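PDB 3TQK: phospho-2-dehydro-3-deoxyheptonate aldolase from Francisella tularensis, which probably catalyses the stereospecific condensation of phosphoenolpyruvate with D-erythrose 4-phosphate to give DAHP, the first step of chorismate biosynthesis. Local coordinates for residues A[278-281]-A[282-286]; A[329-332]-A[333-337]. All coordinates share one frame; numbering follows the deposited sequence.

Contact 1 of 2, residues A[278-281]-A[282-286]; sequences SVLA and DICEQ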
loop_
_atom_site.group_PDB
_atom_site.type_symbol
_atom_site.label_atom_id
_atom_site.label_comp_id
_atom_site.label_asym_id
_atom_site.label_seq_id
_atom_site.Cartn_x
_atom_site.Cartn_y
_atom_site.Cartn_z
ATOM N N SER A 278 -19.040 24.000 6.998
ATOM C CA SER A 278 -18.321 24.960 7.835
ATOM C C SER A 278 -16.822 24.884 7.554
ATOM O O SER A 278 -16.137 25.905 7.585
ATOM C CB SER A 278 -18.647 24.773 9.324
ATOM O OG SER A 278 -17.934 23.691 9.885
ATOM N N VAL A 279 -16.315 23.686 7.259
ATOM C CA VAL A 279 -14.960 23.537 6.727
ATOM C C VAL A 279 -14.839 24.297 5.399
ATOM O O VAL A 279 -13.860 25.003 5.179
ATOM C CB VAL A 279 -14.567 22.055 6.531
ATOM C CG1 VAL A 279 -13.262 21.925 5.714
ATOM C CG2 VAL A 279 -14.435 21.354 7.889
ATOM N N LEU A 280 -15.843 24.169 4.532
ATOM C CA LEU A 280 -15.864 24.897 3.252
ATOM C C LEU A 280 -15.862 26.419 3.432
ATOM O O LEU A 280 -15.220 27.133 2.662
ATOM C CB LEU A 280 -17.070 24.481 2.404
ATOM C CG LEU A 280 -17.077 25.029 0.974
ATOM C CD1 LEU A 280 -15.862 24.550 0.187
ATOM C CD2 LEU A 280 -18.344 24.632 0.275
ATOM N N ALA A 281 -16.559 26.908 4.455
ATOM C CA ALA A 281 -16.586 28.346 4.751
ATOM C C ALA A 281 -15.191 28.890 5.031
ATOM O O ALA A 281 -14.854 29.988 4.594
ATOM C CB ALA A 281 -17.514 28.643 5.936
ATOM N N ASP A 282 -14.389 28.127 5.767
ATOM C CA ASP A 282 -13.000 28.498 6.050
ATOM C C ASP A 282 -12.173 28.474 4.758
ATOM O O ASP A 282 -11.350 29.358 4.513
ATOM C CB ASP A 282 -12.408 27.531 7.085
ATOM C CG ASP A 282 -11.079 28.007 7.657
ATOM O OD1 ASP A 282 -10.066 27.990 6.930
ATOM O OD2 ASP A 282 -11.036 28.356 8.852
ATOM N N ILE A 283 -12.407 27.460 3.934
ATOM C CA ILE A 283 -11.678 27.313 2.667
ATOM C C ILE A 283 -12.019 28.440 1.674
ATOM O O ILE A 283 -11.146 28.942 0.973
ATOM C CB ILE A 283 -11.947 25.930 2.030
ATOM C CG1 ILE A 283 -11.352 24.819 2.907
ATOM C CG2 ILE A 283 -11.367 25.854 0.627
ATOM C CD1 ILE A 283 -11.728 23.433 2.484
ATOM N N CYS A 284 -13.285 28.836 1.618
ATOM C CA CYS A 284 -13.707 29.924 0.731
ATOM C C CYS A 284 -13.060 31.245 1.120
ATOM O O CYS A 284 -12.597 31.989 0.251
ATOM C CB CYS A 284 -15.224 30.053 0.709
ATOM S SG CYS A 284 -15.985 28.666 -0.126
ATOM N N GLU A 285 -13.003 31.525 2.421
ATOM C CA GLU A 285 -12.327 32.732 2.899
ATOM C C GLU A 285 -10.873 32.720 2.438
ATOM O O GLU A 285 -10.347 33.758 2.021
ATOM C CB GLU A 285 -12.423 32.866 4.431
ATOM C CG GLU A 285 -11.636 34.041 5.042
ATOM C CD GLU A 285 -12.254 35.431 4.799
ATOM O OE1 GLU A 285 -13.346 35.540 4.187
ATOM O OE2 GLU A 285 -11.636 36.426 5.247
ATOM N N GLN A 286 -10.234 31.552 2.501
ATOM C CA GLN A 286 -8.846 31.421 2.063
ATOM C C GLN A 286 -8.722 31.629 0.561
ATOM O O GLN A 286 -7.832 32.343 0.105
ATOM C CB GLN A 286 -8.269 30.057 2.430
ATOM C CG GLN A 286 -7.891 29.895 3.883
ATOM C CD GLN A 286 -7.291 28.529 4.146
ATOM O OE1 GLN A 286 -6.197 28.225 3.677
ATOM N NE2 GLN A 286 -8.015 27.690 4.876
#
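Val-279 and Ile-283, one helical turn apart on helix 276-289, meet at their branch ends: CG1 of Val-279 lies 3.9 Å from CD1 of Ile-283, the two side chains crossing at a slant. Val-279 turns CG1 to the side of its own carbonyl carbon (chi1 169°), while Ile-283 runs CG1 back along the turn, 3.4 Å from the carbonyl O of Val-279. On another flank Leu-280 meets Cys-284, whose SG reaches back (chi1 -70°) to 4.0 Å from CG of Leu-280. Beneath both pairs the backbone keeps i to i+4 spacing: Ile-283 N bonds Val-279 O, and Cys-284 N bonds Leu-280 O at 2.8 Å. The bond from Asp-282 N to Ser-278 O is weak at 3.4 Å. Further on, NE2 of Gln-286 donates to OD1 of Asp-282 over 2.9 Å, with the carboxylate oxygen tilted 18° from the amide plane, and NE2 also bonds Phe-239 O. In this outer helix of the TIM barrel, apolar side chains face inward and sideways, Ile-283 onto Ile-293 and Val-296 of strand 293-299 and Leu-280 onto helix 327-344, whereas the buried amide of Gln-286 has its NE2 shared between a carboxylate and a main-chain carbonyl.

Contact 2 of 2, residues A[329-332]-A[333-337]; sequences ETVK and MLEML
Val-331 and Glu-335 supply the side-chain meeting of this turn of helix 327-344. CG1 of Val-331 approaches OE2 of Glu-335 to 3.6 Å, a van der Waals contact between a methyl and a carboxylate oxygen. Glu-335 sends CG back along the helix, anti to its carbonyl carbon (chi1 -72°), and extends beyond it, which brings the carboxylate across the valine. Nearby, the Lys-332 chain is bent at three successive torsions, leaving NZ 6.7 Å from OE1 of Glu-335; the opposite charges may attract at that range, but they form no ion pair.

The polar framework is main-chain. Four consecutive i to i+4 hydrogen bonds join 329-332 to 333-337, from Met-333 N to Glu-329 O at 3.1 Å through to Met-336 N to Lys-332 O at 2.9 Å. The Glu-335 N to Val-331 O bond is nearly straight, with an N-H...O angle of 168°.

Carbon contacts on these same carbonyls form a third group. CG of selenomethionine Met-333 lies 3.3 Å from Glu-329 O, and CG of Met-336, also selenomethionine, 3.3 Å from Lys-332 O. Leu-334 repeats the pattern, its CG 3.4 Å from Thr-330 O.

Around the turn, Thr-330 OG1 hydrogen-bonds Ser-300 OG and Asp-326 O, tying the helix to the segment after strand 293-299 and to the residue just before its first turn. Thr-330 and Leu-334 pack on strand 51-56, Met-333 on helix 276-289, and Val-331 on Gln-76 of helix 63-80. The chemistry is amphipathic: Thr-330, its hydroxyl satisfied, Met-333 and Leu-334 are buried, Val-331 and Met-336 lie at the border, and Lys-332 and Glu-335 are exposed, so the local hold comes from backbone bonds and dispersion, with electrostatics probably secondary.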
loop_
_atom_site.group_PDB
_atom_site.type_symbol
_atom_site.label_atom_id
_atom_site.label_comp_id
_atom_site.label_asym_id
_atom_site.label_seq_id
_atom_site.Cartn_x
_atom_site.Cartn_y
_atom_site.Cartn_z
ATOM N N GLU A 329 -28.062 21.097 -0.240
ATOM C CA GLU A 329 -26.935 21.664 0.494
ATOM C C GLU A 329 -25.701 21.774 -0.408
ATOM O O GLU A 329 -24.926 22.724 -0.289
ATOM C CB GLU A 329 -26.621 20.844 1.757
ATOM C CG GLU A 329 -25.774 21.621 2.791
ATOM C CD GLU A 329 -25.560 20.893 4.128
ATOM O OE1 GLU A 329 -26.328 19.962 4.465
ATOM O OE2 GLU A 329 -24.620 21.281 4.858
ATOM N N THR A 330 -25.536 20.811 -1.311
ATOM C CA THR A 330 -24.447 20.841 -2.281
ATOM C C THR A 330 -24.507 22.066 -3.202
ATOM O O THR A 330 -23.469 22.653 -3.508
ATOM C CB THR A 330 -24.405 19.554 -3.142
ATOM O OG1 THR A 330 -24.405 18.408 -2.285
ATOM C CG2 THR A 330 -23.160 19.530 -4.013
ATOM N N VAL A 331 -25.708 22.448 -3.638
ATOM C CA VAL A 331 -25.877 23.648 -4.458
ATOM C C VAL A 331 -25.433 24.894 -3.683
ATOM O O VAL A 331 -24.780 25.771 -4.244
ATOM C CB VAL A 331 -27.339 23.822 -4.946
ATOM C CG1 VAL A 331 -27.547 25.204 -5.547
ATOM C CG2 VAL A 331 -27.695 22.741 -5.957
ATOM N N LYS A 332 -25.761 24.965 -2.397
ATOM C CA LYS A 332 -25.324 26.095 -1.573
ATOM C C LYS A 332 -23.807 26.169 -1.505
ATOM O O LYS A 332 -23.223 27.250 -1.511
ATOM C CB LYS A 332 -25.883 26.018 -0.144
ATOM C CG LYS A 332 -27.144 26.839 0.071
ATOM C CD LYS A 332 -28.425 26.020 -0.138
ATOM C CE LYS A 332 -28.984 25.471 1.185
ATOM N NZ LYS A 332 -29.891 26.450 1.858
HETATM N N MSE A 333 -23.183 25.006 -1.412
HETATM C CA MSE A 333 -21.742 24.926 -1.322
HETATM C C MSE A 333 -21.097 25.387 -2.635
HETATM O O MSE A 333 -20.091 26.083 -2.611
HETATM C CB MSE A 333 -21.324 23.508 -0.934
HETATM C CG MSE A 333 -21.767 23.150 0.478
HETATM SE SE MSE A 333 -21.587 21.282 0.942
HETATM C CE MSE A 333 -19.711 21.322 1.496
ATOM N N LEU A 334 -21.697 25.032 -3.768
ATOM C CA LEU A 334 -21.216 25.516 -5.062
ATOM C C LEU A 334 -21.359 27.044 -5.139
ATOM O O LEU A 334 -20.430 27.736 -5.562
ATOM C CB LEU A 334 -21.948 24.829 -6.218
ATOM C CG LEU A 334 -21.749 23.313 -6.377
ATOM C CD1 LEU A 334 -22.735 22.750 -7.387
ATOM C CD2 LEU A 334 -20.321 22.951 -6.783
ATOM N N GLU A 335 -22.503 27.566 -4.698
ATOM C CA GLU A 335 -22.705 29.016 -4.627
ATOM C C GLU A 335 -21.573 29.667 -3.833
ATOM O O GLU A 335 -20.986 30.655 -4.273
ATOM C CB GLU A 335 -24.063 29.366 -3.994
ATOM C CG GLU A 335 -25.289 29.066 -4.872
ATOM C CD GLU A 335 -26.619 29.174 -4.112
ATOM O OE1 GLU A 335 -26.650 29.783 -3.016
ATOM O OE2 GLU A 335 -27.643 28.648 -4.611
HETATM N N MSE A 336 -21.266 29.103 -2.667
HETATM C CA MSE A 336 -20.209 29.637 -1.815
HETATM C C MSE A 336 -18.856 29.639 -2.514
HETATM O O MSE A 336 -18.105 30.603 -2.391
HETATM C CB MSE A 336 -20.091 28.830 -0.527
HETATM C CG MSE A 336 -21.226 29.046 0.443
HETATM SE SE MSE A 336 -21.261 27.614 1.756
HETATM C CE MSE A 336 -19.671 28.112 2.776
ATOM N N LEU A 337 -18.546 28.552 -3.218
ATOM C CA LEU A 337 -17.263 28.427 -3.917
ATOM C C LEU A 337 -17.150 29.395 -5.100
ATOM O O LEU A 337 -16.086 29.981 -5.328
ATOM C CB LEU A 337 -17.029 26.990 -4.386
ATOM C CG LEU A 337 -16.584 26.044 -3.269
ATOM C CD1 LEU A 337 -16.898 24.618 -3.617
ATOM C CD2 LEU A 337 -15.094 26.204 -2.985
#

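Contact 1 comes first along the chain, on helix 276-289; contact 2 follows on helix 327-344, the last helix of the chain. Between them run strand 293-299, which closes the eight-stranded parallel barrel against strand 51-56, and the shorter strands 303-306 and 318-319. The contact centres are 12 Å apart, and the two helices pack directly: Leu-280 CD2 lies 3.4 Å from Met-333 CB, and Leu-280 CD1 3.7 Å from Leu-337 CD2. Both belong to the outer helical layer of this TIM barrel. Strand 293-299 ends in the manganese ligand Glu-299, whose side chain is about 8 Å from that of Met-333 and about 11 Å from that of Val-279; neither contact supplies a metal ligand.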